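Local coordinates for protein 2-hydroxyisobutyryl-CoA synthetase (Aquincola tertiaricarbonis, PDB 6HDY) that belongs to the ANL clan of AMP-binding enzymes, with a large N-terminal domain and a smaller C-terminal domain, at residues T433-A438 against V452-P457; E412-V417 against A479-L484; R53-C58 against S80-L85; V114-S119 against E331-P336. One frame throughout, in Å; residues are numbered along the deposited sequence.

Contact 1. Residues T433-A438 against V452-P457; sequences TFRTEA and VELVAP
R435 lies over the edge strand at V452 and L454 and has more surface buried here than any other residue. CG stands anti to the backbone N (chi1 -159°), against L454 CG and V452 O; the chain then bends at chi3, and beyond the bend NH1 donates to V452 O over 2.8 Å with an N-H...O angle of 160°. The oxygen sits in the guanidinium plane, and the donor comes in nearly along the C=O axis. The same oxygen is lined by the methylenes, R435 CD being 3.3 Å from V452 O. On the near side of the guanidinium, NE forms a salt bridge with E432, one turn back on the same helix, which helps fix its rotation.

The apolar contacts flank this arm. R435 CG is 3.8 Å from V452 CG1 and 3.7 Å from L454 CG, so the two strand side chains share one methylene. L454 then divides its methyls: CD1 goes to R435 CB, while CD2 meets the edge of the F434 ring, 3.6 Å from F434 CD2 and near the ring plane. One face of that ring is covered by A438 CB, offset toward the rim. V452 CG2 makes a looser contact, 4.3 Å from A438 CB.

Helix and strand run nearly antiparallel, at 150°. The chain passes from strand 413-419 through the short helix 421-425 and helix 428-446 to strand 450-454, and the two strands are parallel neighbours: a beta-alpha-beta crossover of the C-terminal domain, with helix 428-446 packed on its sheet.

Contact 2. Residues E412-V417 against A479-L484; sequences ELLLRV and ALNQQL
L414 points from its strand toward the helix and meets L480, N481 and L484 together, so the contact is mainly apolar. Its CB is 3.9 Å from L480 CD2. Beyond that the two methyls part: L414 CD1 lies over the helix backbone, 3.7 Å from N481 N, and L414 CD2 reaches L484 CD1 at 3.8 Å, the two leucines sliding past each other in opposite directions. L480 has its CG anti to the backbone N (chi1 -176°), and its CD2 fits between L414 and R416, two residues further along the strand, whose CG is 4.0 Å from L480 CD2.

The polar groups lie around this core, and no hydrogen bond or salt bridge links the two segments. L414 CD2 touches N481 OD1 at 3.6 Å, a van der Waals contact; the oxygen's hydrogen bond is from K451 NZ, on the neighbouring strand. E412 crosses N481 at about a right angle, with OE1 3.6 Å from N481 ND2 and the carboxylate and amide planes 57° apart. E412 OE2 is also within a long, weak ion-pair distance of that lysine, whose charge would probably suit both groups. At the other end R416 NE is held by a salt bridge to E453.

The axes cross at 83°, so helix 474-486 runs across strand 413-419. That strand lies between 450-454, parallel to it, and 399-403, antiparallel; L480 also touches V403 and E453 on these neighbours. L413 and L415 pack against V442 of helix 428-446, so the strand has one helix on each of its faces.

Contact 3. Residues R53-C58 against S80-L85; sequences RLQQVC and SQLKSL
L82 pushes its CD1 onto the helix 43-64 between L54 and C58, and no other residue here has as much surface buried by the contact. That single methyl touches three things: L54 O at 3.7 Å, L54 CB at 4.0 Å and C58 SG at 3.9 Å. It thus rests on one turn of the helix, at the carbonyl that already takes the backbone N-H of C58. L51, a turn earlier, and F88 also touch the L82 side chain.

Q55 holds the backbone of the same leucine. Its CG is anti to the carbonyl carbon (chi1 -67°) and the chain is extended beyond it, bringing the amide alongside the loop. NE2 donates to L82 O over 3.1 Å, fairly straight at 158°, with the donor tilted 19° from the carbonyl plane. L82 is therefore gripped twice: its methyl packs on the helix surface and its carbonyl is tied to a helix side chain.

L54 faces the loop as well. Besides its CB contact it sends CD2 to L85 CD2 at 3.8 Å, the two leucines crossing at about a right angle. Both also touch Y305 of strand 304-310, and L54 reaches F88 and L330, which makes this a small hydrophobic core.

S84, just before L85, points away from the helix and is the N-cap of helix 85-91, its OG bonded to D87 N. The arrangement is that of a capped helix start docked by L82, just before the cap, and L85, in the first turn, against a long helix of the N-terminal part of the chain.

Contact 4. Residues V114-S119 against E331-P336; sequences VCVPNS and ERTSQP
V114 O receives Q335 N at 2.9 Å, and this backbone bond joins the two loops. V116 N reaches the same oxygen from the opposite face of the carbonyl plane, closing a classic gamma turn round C115. S334 CA adds a CH...O contact, 3.3 Å from V114 O.

The turn directs C115 and V116 at the other loop, while V114 and Q335 start their side chains away from the partner loop. C115 lays SG against the P336 ring, 3.6 Å from P336 CD, and its CB is 3.2 Å from T333 O. V116 straddles the next residues: CG1 lies 3.4 Å from T333 O and also touches T333 OG1, whereas CG2, between backbone N and carbonyl carbon, meets S334 CB at 3.7 Å. The polar ends of S334 and Q335 turn elsewhere: S334 OG bonds to D143 and G140, and the Q335 amide to G138 N and F110 O.

Y60 of helix 43-64 covers C115 and V116 and bonds to T333 O, and strand 136-140 borders S334 and Q335. N118 O meets K191 of the second subunit; the loop between helix 97-106 and strand 121-126 thus touches both the 331-336 connection and the second subunit.

In the fold
Along the chain the order runs from contact 3 through contact 4 to contact 2, inside whose loop contact 1 is nested. Contacts 1 and 2 have centres 12 Å apart in the C-terminal domain and share its mixed sheet: strands 450-454 and 413-419 are neighbours, with a probable hydrogen bond from E453 N to L415 O. Contacts 3 and 4, with centres 19 Å apart, lie in the large N-terminal part, where R53 packs on E331; helix 43-64 carries one segment of contact 3 and packs on contact 4. About 49 to 55 Å separates the centres of the two pairs, on opposite sides of the chain's centre, consistent with two separately packed domains of an AMP-binding enzyme.

Contact 1. Residues T433-A438 against V452-P457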
# COMPACT_ATOMS: atom_id res chain seq x y z
N THR A 433 28.06 25.25 -23.66
CA THR A 433 28.38 26.18 -22.56
C THR A 433 27.95 25.57 -21.21
O THR A 433 28.63 25.78 -20.20
CB THR A 433 27.73 27.55 -22.83
OG1 THR A 433 28.25 28.09 -24.05
CG2 THR A 433 27.93 28.55 -21.69
N PHE A 434 26.82 24.84 -21.19
CA PHE A 434 26.36 24.22 -19.95
C PHE A 434 27.25 23.01 -19.59
O PHE A 434 27.66 22.90 -18.43
CB PHE A 434 24.86 23.87 -19.99
CG PHE A 434 24.47 22.99 -18.82
CD1 PHE A 434 24.39 23.51 -17.53
CD2 PHE A 434 24.29 21.62 -19.00
CE1 PHE A 434 24.14 22.67 -16.44
CE2 PHE A 434 24.02 20.79 -17.91
CZ PHE A 434 23.94 21.32 -16.64
N ARG A 435 27.53 22.13 -20.58
CA ARG A 435 28.39 20.94 -20.43
C ARG A 435 29.75 21.29 -19.81
O ARG A 435 30.17 20.62 -18.86
CB ARG A 435 28.58 20.23 -21.79
CG ARG A 435 29.01 18.76 -21.68
CD ARG A 435 29.31 18.12 -23.02
NE ARG A 435 30.44 18.77 -23.68
CZ ARG A 435 31.72 18.45 -23.48
NH1 ARG A 435 32.04 17.46 -22.64
NH2 ARG A 435 32.68 19.10 -24.11
N THR A 436 30.41 22.36 -20.29
CA THR A 436 31.69 22.85 -19.79
C THR A 436 31.55 23.46 -18.37
O THR A 436 32.40 23.20 -17.52
CB THR A 436 32.37 23.81 -20.79
OG1 THR A 436 31.58 24.99 -20.97
CG2 THR A 436 32.63 23.16 -22.13
N GLU A 437 30.49 24.24 -18.13
CA GLU A 437 30.24 24.85 -16.81
C GLU A 437 29.92 23.81 -15.71
O GLU A 437 30.34 24.00 -14.57
CB GLU A 437 29.17 25.94 -16.89
CG GLU A 437 29.71 27.32 -16.56
CD GLU A 437 29.83 27.62 -15.08
OE1 GLU A 437 30.85 27.22 -14.47
OE2 GLU A 437 28.90 28.26 -14.53
N ALA A 438 29.18 22.73 -16.07
CA ALA A 438 28.86 21.61 -15.16
C ALA A 438 30.18 20.93 -14.76
O ALA A 438 30.44 20.78 -13.57
CB ALA A 438 27.94 20.61 -15.85
N VAL A 452 31.95 15.37 -18.63
CA VAL A 452 30.50 15.45 -18.74
C VAL A 452 30.03 15.11 -20.16
O VAL A 452 30.50 15.70 -21.12
CB VAL A 452 29.94 16.83 -18.28
CG1 VAL A 452 28.40 16.88 -18.38
CG2 VAL A 452 30.38 17.18 -16.86
N GLU A 453 29.09 14.19 -20.27
CA GLU A 453 28.42 13.87 -21.52
C GLU A 453 26.97 14.37 -21.31
O GLU A 453 26.36 14.02 -20.29
CB GLU A 453 28.41 12.36 -21.81
CG GLU A 453 27.80 12.02 -23.17
CD GLU A 453 27.17 10.65 -23.35
OE1 GLU A 453 26.82 10.31 -24.51
OE2 GLU A 453 27.00 9.93 -22.35
N LEU A 454 26.44 15.20 -22.23
CA LEU A 454 25.05 15.64 -22.10
C LEU A 454 24.15 14.61 -22.74
O LEU A 454 24.49 14.05 -23.79
CB LEU A 454 24.76 17.00 -22.77
CG LEU A 454 25.36 18.27 -22.17
CD1 LEU A 454 24.98 19.47 -23.01
CD2 LEU A 454 24.92 18.48 -20.72
N VAL A 455 22.99 14.38 -22.11
CA VAL A 455 21.94 13.51 -22.64
C VAL A 455 20.71 14.40 -22.91
O VAL A 455 20.64 15.52 -22.40
CB VAL A 455 21.61 12.27 -21.77
CG1 VAL A 455 22.77 11.28 -21.72
CG2 VAL A 455 21.13 12.65 -20.36
N ALA A 456 19.76 13.90 -23.71
CA ALA A 456 18.55 14.61 -24.08
C ALA A 456 17.71 14.96 -22.85
O ALA A 456 17.64 14.15 -21.93
CB ALA A 456 17.72 13.75 -25.04
N PRO A 457 17.07 16.14 -22.78
CA PRO A 457 16.20 16.43 -21.62
C PRO A 457 15.13 15.34 -21.40
O PRO A 457 14.59 14.79 -22.36
CB PRO A 457 15.56 17.78 -22.01
CG PRO A 457 16.54 18.40 -22.95
CD PRO A 457 17.05 17.26 -23.76

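Contact 2. Residues E412-V417 against A479-L484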
# COMPACT_ATOMS: atom_id res chain seq x y z
N GLU A 412 39.54 10.06 -13.56
CA GLU A 412 38.54 11.11 -13.74
C GLU A 412 37.14 10.61 -13.39
O GLU A 412 36.87 9.41 -13.37
CB GLU A 412 38.53 11.66 -15.20
CG GLU A 412 39.88 11.69 -15.93
CD GLU A 412 39.93 10.80 -17.17
OE1 GLU A 412 39.84 9.56 -17.03
OE2 GLU A 412 40.03 11.36 -18.28
N LEU A 413 36.23 11.57 -13.17
CA LEU A 413 34.83 11.34 -12.88
C LEU A 413 34.02 11.43 -14.18
O LEU A 413 34.06 12.46 -14.84
CB LEU A 413 34.35 12.39 -11.86
CG LEU A 413 32.84 12.38 -11.51
CD1 LEU A 413 32.41 11.05 -10.90
CD2 LEU A 413 32.50 13.51 -10.57
N LEU A 414 33.29 10.36 -14.54
CA LEU A 414 32.44 10.34 -15.74
C LEU A 414 31.00 10.63 -15.33
O LEU A 414 30.43 9.92 -14.49
CB LEU A 414 32.53 9.00 -16.52
CG LEU A 414 33.91 8.50 -17.00
CD1 LEU A 414 33.77 7.22 -17.79
CD2 LEU A 414 34.64 9.54 -17.85
N LEU A 415 30.41 11.70 -15.91
CA LEU A 415 29.03 12.11 -15.62
C LEU A 415 28.20 12.21 -16.89
O LEU A 415 28.71 12.65 -17.91
CB LEU A 415 28.99 13.46 -14.86
CG LEU A 415 29.71 13.57 -13.50
CD1 LEU A 415 29.65 15.01 -12.97
CD2 LEU A 415 29.09 12.61 -12.44
N ARG A 416 26.95 11.74 -16.82
CA ARG A 416 25.95 11.84 -17.89
C ARG A 416 24.95 12.81 -17.29
O ARG A 416 24.30 12.48 -16.29
CB ARG A 416 25.27 10.48 -18.22
CG ARG A 416 26.23 9.39 -18.75
CD ARG A 416 25.46 8.26 -19.41
NE ARG A 416 25.26 8.55 -20.84
CZ ARG A 416 24.33 8.02 -21.62
NH1 ARG A 416 23.46 7.14 -21.13
NH2 ARG A 416 24.25 8.36 -22.90
N VAL A 417 24.92 14.06 -17.80
CA VAL A 417 24.09 15.11 -17.22
C VAL A 417 23.01 15.63 -18.19
O VAL A 417 23.29 15.90 -19.37
CB VAL A 417 24.97 16.27 -16.66
CG1 VAL A 417 24.13 17.40 -16.07
CG2 VAL A 417 25.97 15.76 -15.62
N ALA A 479 33.53 2.00 -22.07
CA ALA A 479 32.80 2.44 -23.27
C ALA A 479 32.57 3.94 -23.28
O ALA A 479 32.78 4.58 -24.31
CB ALA A 479 31.47 1.71 -23.38
N LEU A 480 32.19 4.51 -22.12
CA LEU A 480 31.94 5.94 -21.96
C LEU A 480 33.22 6.77 -22.07
O LEU A 480 33.24 7.73 -22.83
CB LEU A 480 31.14 6.25 -20.68
CG LEU A 480 30.73 7.73 -20.45
CD1 LEU A 480 29.96 8.33 -21.65
CD2 LEU A 480 29.92 7.86 -19.20
N ASN A 481 34.29 6.37 -21.34
CA ASN A 481 35.59 7.05 -21.36
C ASN A 481 36.15 7.12 -22.79
O ASN A 481 36.49 8.21 -23.26
CB ASN A 481 36.59 6.39 -20.40
CG ASN A 481 37.55 7.38 -19.76
OD1 ASN A 481 37.44 8.61 -19.91
ND2 ASN A 481 38.50 6.86 -19.01
N GLN A 482 36.18 5.96 -23.49
CA GLN A 482 36.61 5.79 -24.88
C GLN A 482 35.76 6.66 -25.84
O GLN A 482 36.32 7.23 -26.78
CB GLN A 482 36.50 4.31 -25.27
CG GLN A 482 37.61 3.41 -24.72
CD GLN A 482 37.21 1.95 -24.62
OE1 GLN A 482 36.33 1.47 -25.33
NE2 GLN A 482 37.87 1.21 -23.74
N GLN A 483 34.42 6.74 -25.62
CA GLN A 483 33.51 7.55 -26.43
C GLN A 483 33.80 9.05 -26.20
O GLN A 483 33.82 9.82 -27.16
CB GLN A 483 32.04 7.23 -26.09
CG GLN A 483 31.00 7.98 -26.94
CD GLN A 483 29.65 8.15 -26.28
OE1 GLN A 483 29.48 8.01 -25.06
NE2 GLN A 483 28.65 8.52 -27.08
N LEU A 484 34.04 9.44 -24.92
CA LEU A 484 34.36 10.80 -24.46
C LEU A 484 35.76 11.22 -24.87
O LEU A 484 36.03 12.42 -24.93
CB LEU A 484 34.21 10.93 -22.94
CG LEU A 484 32.80 11.18 -22.39
CD1 LEU A 484 32.75 10.89 -20.90
CD2 LEU A 484 32.34 12.61 -22.64

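Contact 3. Residues R53-C58 against S80-L85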
# COMPACT_ATOMS: atom_id res chain seq x y z
N ARG A 53 16.98 2.56 30.92
CA ARG A 53 16.19 1.83 29.92
C ARG A 53 17.05 0.80 29.19
O ARG A 53 16.60 -0.31 28.92
CB ARG A 53 15.57 2.81 28.90
CG ARG A 53 14.74 2.11 27.79
CD ARG A 53 13.62 1.19 28.29
NE ARG A 53 12.75 1.87 29.25
CZ ARG A 53 11.77 2.70 28.91
NH1 ARG A 53 11.49 2.92 27.63
NH2 ARG A 53 11.05 3.29 29.84
N LEU A 54 18.29 1.19 28.85
CA LEU A 54 19.30 0.41 28.15
C LEU A 54 19.55 -0.88 28.92
O LEU A 54 19.64 -1.94 28.31
CB LEU A 54 20.59 1.25 28.04
CG LEU A 54 21.18 1.58 26.66
CD1 LEU A 54 20.20 1.44 25.51
CD2 LEU A 54 21.87 2.93 26.65
N GLN A 55 19.58 -0.80 30.25
CA GLN A 55 19.76 -1.93 31.16
C GLN A 55 18.55 -2.87 31.08
O GLN A 55 18.72 -4.09 30.95
CB GLN A 55 19.99 -1.44 32.60
CG GLN A 55 21.31 -0.70 32.76
CD GLN A 55 21.37 0.11 34.04
OE1 GLN A 55 20.43 0.84 34.39
NE2 GLN A 55 22.49 0.04 34.74
N GLN A 56 17.32 -2.29 31.09
CA GLN A 56 16.05 -3.01 30.97
C GLN A 56 16.01 -3.77 29.64
O GLN A 56 15.74 -4.96 29.64
CB GLN A 56 14.85 -2.04 31.05
CG GLN A 56 14.59 -1.39 32.39
CD GLN A 56 13.34 -0.53 32.37
OE1 GLN A 56 13.41 0.70 32.20
NE2 GLN A 56 12.16 -1.16 32.60
N VAL A 57 16.32 -3.09 28.51
CA VAL A 57 16.31 -3.63 27.14
C VAL A 57 17.29 -4.82 27.00
O VAL A 57 16.92 -5.88 26.49
CB VAL A 57 16.54 -2.51 26.08
CG1 VAL A 57 16.75 -3.09 24.67
CG2 VAL A 57 15.38 -1.52 26.08
N CYS A 58 18.53 -4.63 27.48
CA CYS A 58 19.58 -5.65 27.44
C CYS A 58 19.22 -6.88 28.27
O CYS A 58 19.56 -7.99 27.88
CB CYS A 58 20.92 -5.06 27.85
SG CYS A 58 21.70 -4.07 26.55
N SER A 80 24.70 -6.97 33.26
CA SER A 80 25.10 -6.40 34.54
C SER A 80 26.36 -5.52 34.45
O SER A 80 26.66 -4.80 35.40
CB SER A 80 25.32 -7.51 35.56
OG SER A 80 26.44 -8.30 35.21
N GLN A 81 27.10 -5.63 33.32
CA GLN A 81 28.33 -4.87 33.06
C GLN A 81 28.01 -3.52 32.40
O GLN A 81 28.91 -2.71 32.21
CB GLN A 81 29.33 -5.67 32.21
CG GLN A 81 29.82 -6.98 32.84
CD GLN A 81 30.59 -7.78 31.83
OE1 GLN A 81 30.02 -8.34 30.90
NE2 GLN A 81 31.89 -7.82 31.96
N LEU A 82 26.74 -3.29 32.04
CA LEU A 82 26.29 -2.03 31.47
C LEU A 82 26.07 -1.10 32.69
O LEU A 82 25.02 -1.16 33.34
CB LEU A 82 24.96 -2.22 30.71
CG LEU A 82 24.74 -1.43 29.43
CD1 LEU A 82 23.28 -1.52 29.00
CD2 LEU A 82 25.17 0.03 29.55
N LYS A 83 27.09 -0.31 33.05
CA LYS A 83 27.03 0.57 34.23
C LYS A 83 27.17 2.05 33.88
O LYS A 83 27.10 2.89 34.78
CB LYS A 83 28.06 0.13 35.29
CG LYS A 83 27.79 -1.26 35.86
CD LYS A 83 28.70 -1.53 37.03
CE LYS A 83 28.61 -2.92 37.59
NZ LYS A 83 29.45 -3.05 38.82
N SER A 84 27.32 2.36 32.58
CA SER A 84 27.43 3.71 32.00
C SER A 84 27.29 3.63 30.48
O SER A 84 27.39 2.55 29.91
CB SER A 84 28.77 4.35 32.38
OG SER A 84 29.87 3.71 31.76
N LEU A 85 27.11 4.79 29.81
CA LEU A 85 27.01 4.90 28.36
C LEU A 85 28.36 4.54 27.70
O LEU A 85 28.39 4.09 26.55
CB LEU A 85 26.55 6.31 27.94
CG LEU A 85 25.12 6.72 28.37
CD1 LEU A 85 24.85 8.19 28.06
CD2 LEU A 85 24.05 5.83 27.73

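Contact 4. Residues V114-S119 against E331-P336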
# COMPACT_ATOMS: atom_id res chain seq x y z
N VAL A 114 13.77 -12.27 17.46
CA VAL A 114 12.35 -11.89 17.40
C VAL A 114 11.77 -11.50 18.79
O VAL A 114 11.04 -10.52 18.88
CB VAL A 114 11.48 -12.93 16.66
CG1 VAL A 114 11.39 -14.26 17.41
CG2 VAL A 114 10.10 -12.37 16.36
N CYS A 115 12.12 -12.27 19.85
CA CYS A 115 11.82 -12.10 21.28
C CYS A 115 10.40 -12.44 21.65
O CYS A 115 10.18 -13.15 22.62
CB CYS A 115 12.21 -10.71 21.79
SG CYS A 115 13.98 -10.37 21.77
N VAL A 116 9.43 -11.85 20.93
CA VAL A 116 8.01 -12.06 21.22
C VAL A 116 7.57 -13.43 20.74
O VAL A 116 8.19 -13.95 19.79
CB VAL A 116 7.12 -10.92 20.63
CG1 VAL A 116 7.40 -9.57 21.28
CG2 VAL A 116 7.21 -10.85 19.10
N PRO A 117 6.50 -14.03 21.31
CA PRO A 117 6.01 -15.30 20.74
C PRO A 117 5.42 -15.03 19.37
O PRO A 117 5.02 -13.90 19.07
CB PRO A 117 4.92 -15.75 21.72
CG PRO A 117 5.05 -14.85 22.92
CD PRO A 117 5.63 -13.58 22.42
N ASN A 118 5.35 -16.07 18.54
CA ASN A 118 4.77 -16.05 17.19
C ASN A 118 3.37 -15.41 17.17
O ASN A 118 3.07 -14.63 16.28
CB ASN A 118 4.69 -17.48 16.65
CG ASN A 118 5.13 -17.60 15.21
OD1 ASN A 118 6.08 -16.94 14.76
ND2 ASN A 118 4.43 -18.46 14.46
N SER A 119 2.55 -15.73 18.18
CA SER A 119 1.19 -15.23 18.37
C SER A 119 1.10 -13.72 18.57
O SER A 119 0.02 -13.16 18.47
CB SER A 119 0.53 -15.97 19.54
OG SER A 119 1.11 -15.62 20.79
N GLU A 331 12.02 1.26 23.07
CA GLU A 331 10.59 1.00 23.21
C GLU A 331 10.07 -0.09 22.27
O GLU A 331 8.99 0.07 21.69
CB GLU A 331 9.80 2.32 23.02
CG GLU A 331 10.02 3.36 24.11
CD GLU A 331 9.15 4.60 24.05
OE1 GLU A 331 8.57 4.89 22.99
OE2 GLU A 331 9.05 5.29 25.09
N ARG A 332 10.83 -1.20 22.12
CA ARG A 332 10.42 -2.32 21.26
C ARG A 332 10.68 -3.68 21.89
O ARG A 332 11.76 -3.93 22.41
CB ARG A 332 11.06 -2.23 19.85
CG ARG A 332 10.36 -1.23 18.94
CD ARG A 332 10.66 -1.42 17.48
NE ARG A 332 10.26 -2.73 16.95
CZ ARG A 332 10.44 -3.10 15.69
NH1 ARG A 332 11.00 -2.27 14.81
NH2 ARG A 332 10.06 -4.31 15.28
N THR A 333 9.67 -4.56 21.83
CA THR A 333 9.76 -5.92 22.36
C THR A 333 9.97 -6.95 21.24
O THR A 333 10.45 -8.04 21.52
CB THR A 333 8.52 -6.24 23.20
OG1 THR A 333 7.35 -6.00 22.42
CG2 THR A 333 8.47 -5.45 24.52
N SER A 334 9.59 -6.62 19.99
CA SER A 334 9.71 -7.54 18.83
C SER A 334 10.88 -7.11 17.95
O SER A 334 10.98 -5.92 17.62
CB SER A 334 8.41 -7.57 18.02
OG SER A 334 8.29 -6.44 17.17
N GLN A 335 11.78 -8.06 17.60
CA GLN A 335 13.01 -7.78 16.83
C GLN A 335 13.75 -6.54 17.35
O GLN A 335 14.06 -5.65 16.56
CB GLN A 335 12.73 -7.72 15.32
CG GLN A 335 12.27 -9.09 14.76
CD GLN A 335 12.09 -9.05 13.25
OE1 GLN A 335 11.47 -8.14 12.69
NE2 GLN A 335 12.61 -10.05 12.55
N PRO A 336 14.00 -6.40 18.69
CA PRO A 336 14.68 -5.17 19.16
C PRO A 336 16.12 -5.12 18.65
O PRO A 336 16.82 -6.13 18.65
CB PRO A 336 14.60 -5.26 20.69
CG PRO A 336 14.49 -6.70 20.99
CD PRO A 336 13.75 -7.33 19.82